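Local coordinates for phage tail sheath protein (Desulfitobacterium hafniense, PDB 3HXL), which probably forms, in many copies, the contractile sheath around the tail tube of a myovirus-like phage or prophage, at residues A220-D225 with Y243-I247; Y188-L192 with L212-F216. All coordinates share one frame; numbering follows the deposited sequence.

Contact 1: A220-D225 with Y243-I247; sequences AKRLRD and YEGVI
Asp225 OD2 receives the hydroxyl of Tyr243 at 2.6 Å, the one direct hydrogen bond across this contact. The donor lies above the carboxylate plane, 58° out of it, while a water gives OD2 a second bond and carries on to Glu244 OE2. Another water accepts from Arg224 NE (2.8 Å) and donates to both Asp225 OD1 and Glu244 OE2, so two waters stand between carboxylates whose nearest oxygens, Asp225 OD2 and Glu244 OE2, are 4.5 Å apart. Tyr243 reaches across to the helix with a chi1 of -180°, which swings the ring away from its own backbone N. There Lys221 CG sits over one ring face, 3.5 Å from the centroid and 16° off the normal, a CH-pi contact. The opposite face has Gly245 N above its rim. Arg224 CD passes 3.6 Å from Gly245 CA, close packing where the turn has no side chain. Two of the charged groups have further partners: Arg224 NH1 forms a salt bridge with Asp351 of helix 344-364, and Glu244 OE1 one with Lys337. The type I turn Tyr243-Val246 thus rests on helix 210-227 and leads into strand 246-255, where Gly245 and Ile247 bond to neighbouring strand 232-236.

Contact 2: Y188-L192 with L212-F216; sequences YIDYL and LKATF
Leu212 CD1 is the bump that meets the flat of Tyr188: it stands 3.6 Å from the ring centroid, only 12° off the normal, a CH-pi contact centred on the face. Its twin methyl, Leu212 CD2, fits at the base of the same side chain, 3.6 Å from Tyr188 CG, so the leucine fork spans the ring from root to middle. Tyr188 and Leu212 cross at about a right angle, which sets the branched end against the broad surface of the ring.

One turn on, the same helix supplies a second bump. The end of the Phe216 ring, led by CZ, enters a hollow bounded by Tyr188, Tyr191 and Leu192. Phe216 CZ lies at the edge of both tyrosine rings, 3.9 Å from Tyr188 CD2 and 4.1 Å from Tyr191 CD2. Leu192 CD2 closes the hollow over one Phe216 face, 4.2 Å from the centroid. The two tyrosines differ in their first torsion, CG being anti to the backbone N in Tyr191 (chi1 166°) but anti to the carbonyl carbon in Tyr188, and both rings still bring an edge to Phe216 CZ. Towards the more exposed margin, Leu192 CD1 touches Thr215 CG2 at 3.9 Å, with Ile189 CD1 more distant.

The short axes run nearly parallel, 20° apart, yet approach no closer than 11.7 Å; large side chains fill the separation. Beneath them, Tyr191 and Phe216 both reach Ile203 of strand 202-204, and Tyr191 OH bonds to Ser37 of strand 35-40.

The closest approach of every touching residue pair is between carbons, with no hydrogen bond between 188-192 and 212-216. This is consistent with association driven by shape fit and the burial of aromatic and aliphatic surface.

Overall arrangement
Helix 210-227 is common to both contacts: its earlier part, 212-216, packs beside helix 185-195, and its later part, 220-225, meets the turn entering strand 246-255. The contact centres are about 13 Å apart. Both segments of contact 2 precede those of contact 1, and all four lie in the subtilisin-like domain. Strands 202-204, 232-236 and 246-255 adjoin in parallel in one mixed sheet, and helix 210-227 connects the first two as a beta-alpha-beta crossover. Contact 2 thus packs two helices within this domain beside the sheet, while contact 1 ties the shared helix to a strand entry and lies against helix 344-364, which belongs to the C-terminal sheath family region.

Contact 1: A220-D225 with Y243-I247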
ATOM      1  N   ALA A 220      -3.945 -12.578  -5.311  1.00 19.43           N
ATOM      2  CA  ALA A 220      -2.635 -12.336  -5.909  1.00 19.79           C
ATOM      3  C   ALA A 220      -2.416 -13.188  -7.158  1.00 20.18           C
ATOM      4  O   ALA A 220      -1.944 -12.693  -8.183  1.00 14.42           O
ATOM      5  CB  ALA A 220      -1.538 -12.615  -4.884  1.00 13.75           C
ATOM      6  N   LYS A 221      -2.764 -14.469  -7.076  1.00 15.61           N
ATOM      7  CA  LYS A 221      -2.581 -15.373  -8.211  1.00 12.83           C
ATOM      8  C   LYS A 221      -3.401 -14.945  -9.420  1.00 17.13           C
ATOM      9  O   LYS A 221      -2.929 -15.019 -10.561  1.00 16.02           O
ATOM     10  CB  LYS A 221      -2.968 -16.805  -7.824  1.00 19.32           C
ATOM     11  CG  LYS A 221      -2.067 -17.461  -6.787  1.00 22.22           C
ATOM     12  CD  LYS A 221      -2.583 -18.857  -6.423  1.00 17.26           C
ATOM     13  CE  LYS A 221      -1.698 -19.548  -5.392  1.00 25.92           C
ATOM     14  NZ  LYS A 221      -2.299 -20.831  -4.902  1.00 36.87           N
ATOM     15  N   ARG A 222      -4.628 -14.492  -9.169  1.00 16.40           N
ATOM     16  CA  ARG A 222      -5.505 -14.072 -10.252  1.00 19.51           C
ATOM     17  C   ARG A 222      -4.972 -12.830 -10.955  1.00 17.87           C
ATOM     18  O   ARG A 222      -4.857 -12.799 -12.184  1.00 18.74           O
ATOM     19  CB  ARG A 222      -6.924 -13.806  -9.729  1.00 15.42           C
ATOM     20  CG  ARG A 222      -7.907 -13.427 -10.830  1.00 23.87           C
ATOM     21  CD  ARG A 222      -9.349 -13.518 -10.349  1.00 24.75           C
ATOM     22  NE  ARG A 222      -9.611 -12.658  -9.192  1.00 29.47           N
ATOM     23  CZ  ARG A 222      -9.729 -11.335  -9.245  1.00 24.35           C
ATOM     24  NH1 ARG A 222      -9.968 -10.652  -8.135  1.00 29.65           N
ATOM     25  NH2 ARG A 222      -9.617 -10.697 -10.403  1.00 23.55           N
ATOM     26  N   LEU A 223      -4.648 -11.795 -10.191  1.00 15.93           N
ATOM     27  CA  LEU A 223      -4.121 -10.597 -10.829  1.00 17.75           C
ATOM     28  C   LEU A 223      -2.816 -10.889 -11.564  1.00 15.82           C
ATOM     29  O   LEU A 223      -2.678 -10.566 -12.744  1.00 18.52           O
ATOM     30  CB  LEU A 223      -3.905  -9.473  -9.808  1.00 23.40           C
ATOM     31  CG  LEU A 223      -5.064  -8.480  -9.626  1.00 20.15           C
ATOM     32  CD1 LEU A 223      -6.286  -9.182  -9.032  1.00 23.25           C
ATOM     33  CD2 LEU A 223      -4.613  -7.351  -8.705  1.00 15.74           C
ATOM     34  N   ARG A 224      -1.869 -11.525 -10.879  1.00 17.34           N
ATOM     35  CA  ARG A 224      -0.567 -11.817 -11.480  1.00 18.07           C
ATOM     36  C   ARG A 224      -0.560 -12.725 -12.701  1.00 27.05           C
ATOM     37  O   ARG A 224       0.033 -12.397 -13.736  1.00 24.68           O
ATOM     38  CB  ARG A 224       0.384 -12.435 -10.446  1.00 12.74           C
ATOM     39  CG  ARG A 224       0.783 -11.528  -9.306  1.00 14.53           C
ATOM     40  CD  ARG A 224       1.736 -12.255  -8.367  1.00 13.54           C
ATOM     41  NE  ARG A 224       2.958 -12.649  -9.057  1.00 18.27           N
ATOM     42  CZ  ARG A 224       4.003 -11.846  -9.243  1.00 21.94           C
ATOM     43  NH1 ARG A 224       3.979 -10.605  -8.777  1.00 12.30           N
ATOM     44  NH2 ARG A 224       5.062 -12.276  -9.927  1.00 17.89           N
ATOM     45  N   ASP A 225      -1.218 -13.869 -12.594  1.00 21.58           N
ATOM     46  CA  ASP A 225      -1.176 -14.811 -13.692  1.00 23.65           C
ATOM     47  C   ASP A 225      -2.378 -14.919 -14.611  1.00 21.94           C
ATOM     48  O   ASP A 225      -2.300 -15.559 -15.656  1.00 23.32           O
ATOM     49  CB  ASP A 225      -0.774 -16.171 -13.131  1.00 25.00           C
ATOM     50  CG  ASP A 225       0.541 -16.094 -12.356  1.00 30.98           C
ATOM     51  OD1 ASP A 225       1.434 -15.328 -12.790  1.00 27.71           O
ATOM     52  OD2 ASP A 225       0.685 -16.786 -11.334  1.00 21.64           O
ATOM     53  N   TYR A 243       3.597 -19.463  -3.065  1.00 18.37           N
ATOM     54  CA  TYR A 243       3.433 -18.713  -4.299  1.00 18.37           C
ATOM     55  C   TYR A 243       4.313 -17.456  -4.277  1.00 17.15           C
ATOM     56  O   TYR A 243       4.395 -16.775  -3.252  1.00 12.48           O
ATOM     57  CB  TYR A 243       1.959 -18.342  -4.447  1.00 15.59           C
ATOM     58  CG  TYR A 243       1.639 -17.556  -5.697  1.00 16.24           C
ATOM     59  CD1 TYR A 243       1.963 -18.057  -6.957  1.00 19.54           C
ATOM     60  CD2 TYR A 243       1.020 -16.307  -5.617  1.00 14.93           C
ATOM     61  CE1 TYR A 243       1.685 -17.331  -8.113  1.00 20.36           C
ATOM     62  CE2 TYR A 243       0.735 -15.571  -6.771  1.00 17.44           C
ATOM     63  CZ  TYR A 243       1.074 -16.096  -8.010  1.00 14.37           C
ATOM     64  OH  TYR A 243       0.822 -15.383  -9.149  1.00 19.45           O
ATOM     65  N   GLU A 244       4.963 -17.161  -5.403  1.00 13.27           N
ATOM     66  CA  GLU A 244       5.860 -15.997  -5.502  1.00 17.73           C
ATOM     67  C   GLU A 244       5.141 -14.661  -5.341  1.00 18.56           C
ATOM     68  O   GLU A 244       5.775 -13.620  -5.129  1.00 14.90           O
ATOM     69  CB  GLU A 244       6.615 -15.999  -6.842  1.00 14.01           C
ATOM     70  CG  GLU A 244       5.730 -15.827  -8.075  1.00 18.01           C
ATOM     71  CD  GLU A 244       5.280 -17.162  -8.659  1.00 20.71           C
ATOM     72  OE1 GLU A 244       5.337 -18.178  -7.935  1.00 16.22           O
ATOM     73  OE2 GLU A 244       4.872 -17.186  -9.837  1.00 19.12           O
ATOM     74  N   GLY A 245       3.818 -14.684  -5.438  1.00 15.58           N
ATOM     75  CA  GLY A 245       3.066 -13.455  -5.291  1.00 10.16           C
ATOM     76  C   GLY A 245       2.741 -13.155  -3.839  1.00  9.59           C
ATOM     77  O   GLY A 245       2.137 -12.129  -3.534  1.00 17.53           O
ATOM     78  N   VAL A 246       3.150 -14.040  -2.935  1.00 15.92           N
ATOM     79  CA  VAL A 246       2.863 -13.850  -1.514  1.00 15.30           C
ATOM     80  C   VAL A 246       4.092 -13.895  -0.611  1.00 11.38           C
ATOM     81  O   VAL A 246       4.881 -14.831  -0.669  1.00 16.77           O
ATOM     82  CB  VAL A 246       1.873 -14.923  -0.993  1.00 16.26           C
ATOM     83  CG1 VAL A 246       1.642 -14.736   0.497  1.00 23.11           C
ATOM     84  CG2 VAL A 246       0.565 -14.837  -1.756  1.00 16.90           C
ATOM     85  N   ILE A 247       4.254 -12.868   0.219  1.00 16.29           N
ATOM     86  CA  ILE A 247       5.360 -12.825   1.164  1.00 16.23           C
ATOM     87  C   ILE A 247       4.758 -13.097   2.536  1.00 12.11           C
ATOM     88  O   ILE A 247       3.727 -12.524   2.890  1.00 16.44           O
ATOM     89  CB  ILE A 247       6.053 -11.435   1.175  1.00 11.15           C
ATOM     90  CG1 ILE A 247       6.728 -11.187  -0.179  1.00 12.50           C
ATOM     91  CG2 ILE A 247       7.073 -11.374   2.308  1.00 15.30           C
ATOM     92  CD1 ILE A 247       7.150  -9.729  -0.413  1.00 11.60           C
TER
HETATM   93  O   HOH W   1       3.559 -14.777 -10.821  1.00 32.49           O
HETATM   94  O   HOH W   2       3.029 -18.438 -11.272  1.00 32.94           O

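Contact 2: Y188-L192 with L212-F216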
ATOM      1  N   TYR A 188     -13.639  -7.008   3.348  1.00 23.89           N
ATOM      2  CA  TYR A 188     -12.363  -7.237   2.676  1.00 21.98           C
ATOM      3  C   TYR A 188     -12.573  -7.539   1.201  1.00 25.05           C
ATOM      4  O   TYR A 188     -11.675  -7.349   0.380  1.00 21.00           O
ATOM      5  CB  TYR A 188     -11.596  -8.378   3.336  1.00 23.67           C
ATOM      6  CG  TYR A 188     -10.966  -7.992   4.652  1.00 18.85           C
ATOM      7  CD1 TYR A 188     -11.687  -8.068   5.845  1.00 18.84           C
ATOM      8  CD2 TYR A 188      -9.650  -7.536   4.705  1.00 22.97           C
ATOM      9  CE1 TYR A 188     -11.110  -7.702   7.059  1.00 29.34           C
ATOM     10  CE2 TYR A 188      -9.063  -7.165   5.913  1.00 24.25           C
ATOM     11  CZ  TYR A 188      -9.796  -7.252   7.083  1.00 21.14           C
ATOM     12  OH  TYR A 188      -9.218  -6.899   8.275  1.00 18.99           O
ATOM     13  N   ILE A 189     -13.766  -8.017   0.863  1.00 25.08           N
ATOM     14  CA  ILE A 189     -14.080  -8.308  -0.521  1.00 20.04           C
ATOM     15  C   ILE A 189     -14.294  -6.981  -1.230  1.00 15.90           C
ATOM     16  O   ILE A 189     -13.876  -6.803  -2.370  1.00 16.95           O
ATOM     17  CB  ILE A 189     -15.357  -9.181  -0.639  1.00 26.60           C
ATOM     18  CG1 ILE A 189     -15.106 -10.556  -0.018  1.00 22.37           C
ATOM     19  CG2 ILE A 189     -15.763  -9.317  -2.099  1.00 26.80           C
ATOM     20  CD1 ILE A 189     -13.940 -11.321  -0.650  1.00 29.87           C
ATOM     21  N   ASP A 190     -14.942  -6.042  -0.544  1.00 19.14           N
ATOM     22  CA  ASP A 190     -15.187  -4.730  -1.117  1.00 21.66           C
ATOM     23  C   ASP A 190     -13.829  -4.059  -1.355  1.00 21.48           C
ATOM     24  O   ASP A 190     -13.606  -3.429  -2.387  1.00 21.05           O
ATOM     25  CB  ASP A 190     -16.037  -3.877  -0.164  1.00 25.22           C
ATOM     26  CG  ASP A 190     -17.322  -4.576   0.266  1.00 37.91           C
ATOM     27  OD1 ASP A 190     -17.869  -5.360  -0.532  1.00 29.59           O
ATOM     28  OD2 ASP A 190     -17.792  -4.327   1.398  1.00 34.06           O
ATOM     29  N   TYR A 191     -12.925  -4.203  -0.390  1.00 22.34           N
ATOM     30  CA  TYR A 191     -11.581  -3.629  -0.502  1.00 21.78           C
ATOM     31  C   TYR A 191     -10.883  -4.124  -1.764  1.00 18.71           C
ATOM     32  O   TYR A 191     -10.480  -3.331  -2.608  1.00 21.52           O
ATOM     33  CB  TYR A 191     -10.724  -4.011   0.711  1.00 19.69           C
ATOM     34  CG  TYR A 191      -9.235  -3.753   0.513  1.00 20.68           C
ATOM     35  CD1 TYR A 191      -8.743  -2.454   0.342  1.00 22.91           C
ATOM     36  CD2 TYR A 191      -8.322  -4.810   0.480  1.00 15.24           C
ATOM     37  CE1 TYR A 191      -7.374  -2.216   0.143  1.00 16.45           C
ATOM     38  CE2 TYR A 191      -6.957  -4.578   0.282  1.00 14.51           C
ATOM     39  CZ  TYR A 191      -6.495  -3.284   0.118  1.00 14.34           C
ATOM     40  OH  TYR A 191      -5.147  -3.061  -0.060  1.00 17.57           O
ATOM     41  N   LEU A 192     -10.739  -5.442  -1.879  1.00 25.18           N
ATOM     42  CA  LEU A 192     -10.065  -6.033  -3.034  1.00 24.06           C
ATOM     43  C   LEU A 192     -10.635  -5.548  -4.356  1.00 19.86           C
ATOM     44  O   LEU A 192      -9.895  -5.294  -5.304  1.00 20.92           O
ATOM     45  CB  LEU A 192     -10.138  -7.562  -2.966  1.00 16.45           C
ATOM     46  CG  LEU A 192      -9.359  -8.188  -1.805  1.00 24.57           C
ATOM     47  CD1 LEU A 192      -9.593  -9.683  -1.760  1.00 22.93           C
ATOM     48  CD2 LEU A 192      -7.870  -7.880  -1.978  1.00 15.19           C
ATOM     49  N   LEU A 212      -8.840 -15.026   5.507  1.00 23.33           N
ATOM     50  CA  LEU A 212      -8.499 -13.845   4.724  1.00 21.75           C
ATOM     51  C   LEU A 212      -7.189 -14.047   3.980  1.00 16.77           C
ATOM     52  O   LEU A 212      -7.044 -13.618   2.835  1.00 22.86           O
ATOM     53  CB  LEU A 212      -8.385 -12.612   5.628  1.00 25.21           C
ATOM     54  CG  LEU A 212      -9.703 -12.016   6.113  1.00 22.08           C
ATOM     55  CD1 LEU A 212      -9.428 -10.841   7.041  1.00 25.79           C
ATOM     56  CD2 LEU A 212     -10.522 -11.568   4.909  1.00 21.67           C
ATOM     57  N   LYS A 213      -6.237 -14.698   4.637  1.00 19.84           N
ATOM     58  CA  LYS A 213      -4.940 -14.951   4.027  1.00 21.52           C
ATOM     59  C   LYS A 213      -5.105 -15.795   2.764  1.00 27.16           C
ATOM     60  O   LYS A 213      -4.446 -15.547   1.757  1.00 18.16           O
ATOM     61  CB  LYS A 213      -4.019 -15.673   5.011  1.00 20.07           C
ATOM     62  CG  LYS A 213      -3.681 -14.876   6.263  1.00 15.95           C
ATOM     63  CD  LYS A 213      -2.806 -15.705   7.191  1.00 22.77           C
ATOM     64  CE  LYS A 213      -2.757 -15.133   8.597  1.00 20.00           C
ATOM     65  NZ  LYS A 213      -1.919 -15.981   9.491  1.00 16.13           N
ATOM     66  N   ALA A 214      -5.994 -16.786   2.818  1.00 21.48           N
ATOM     67  CA  ALA A 214      -6.219 -17.650   1.668  1.00 18.07           C
ATOM     68  C   ALA A 214      -6.822 -16.846   0.531  1.00 16.41           C
ATOM     69  O   ALA A 214      -6.426 -16.989  -0.625  1.00 21.62           O
ATOM     70  CB  ALA A 214      -7.145 -18.808   2.052  1.00 20.34           C
ATOM     71  N   THR A 215      -7.779 -15.990   0.864  1.00 17.68           N
ATOM     72  CA  THR A 215      -8.430 -15.154  -0.135  1.00 18.19           C
ATOM     73  C   THR A 215      -7.427 -14.195  -0.776  1.00 19.50           C
ATOM     74  O   THR A 215      -7.411 -14.037  -1.997  1.00 22.11           O
ATOM     75  CB  THR A 215      -9.593 -14.356   0.491  1.00 22.46           C
ATOM     76  OG1 THR A 215     -10.648 -15.260   0.853  1.00 24.93           O
ATOM     77  CG2 THR A 215     -10.135 -13.327  -0.490  1.00 22.73           C
ATOM     78  N   PHE A 216      -6.586 -13.561   0.037  1.00 18.79           N
ATOM     79  CA  PHE A 216      -5.597 -12.646  -0.514  1.00 21.03           C
ATOM     80  C   PHE A 216      -4.602 -13.394  -1.395  1.00 18.12           C
ATOM     81  O   PHE A 216      -4.144 -12.865  -2.407  1.00 17.06           O
ATOM     82  CB  PHE A 216      -4.868 -11.885   0.606  1.00 15.68           C
ATOM     83  CG  PHE A 216      -5.611 -10.666   1.089  1.00 24.50           C
ATOM     84  CD1 PHE A 216      -4.963  -9.431   1.184  1.00 17.60           C
ATOM     85  CD2 PHE A 216      -6.965 -10.740   1.425  1.00 14.18           C
ATOM     86  CE1 PHE A 216      -5.652  -8.291   1.608  1.00 15.55           C
ATOM     87  CE2 PHE A 216      -7.660  -9.609   1.847  1.00 17.88           C
ATOM     88  CZ  PHE A 216      -7.003  -8.374   1.936  1.00 21.15           C
TER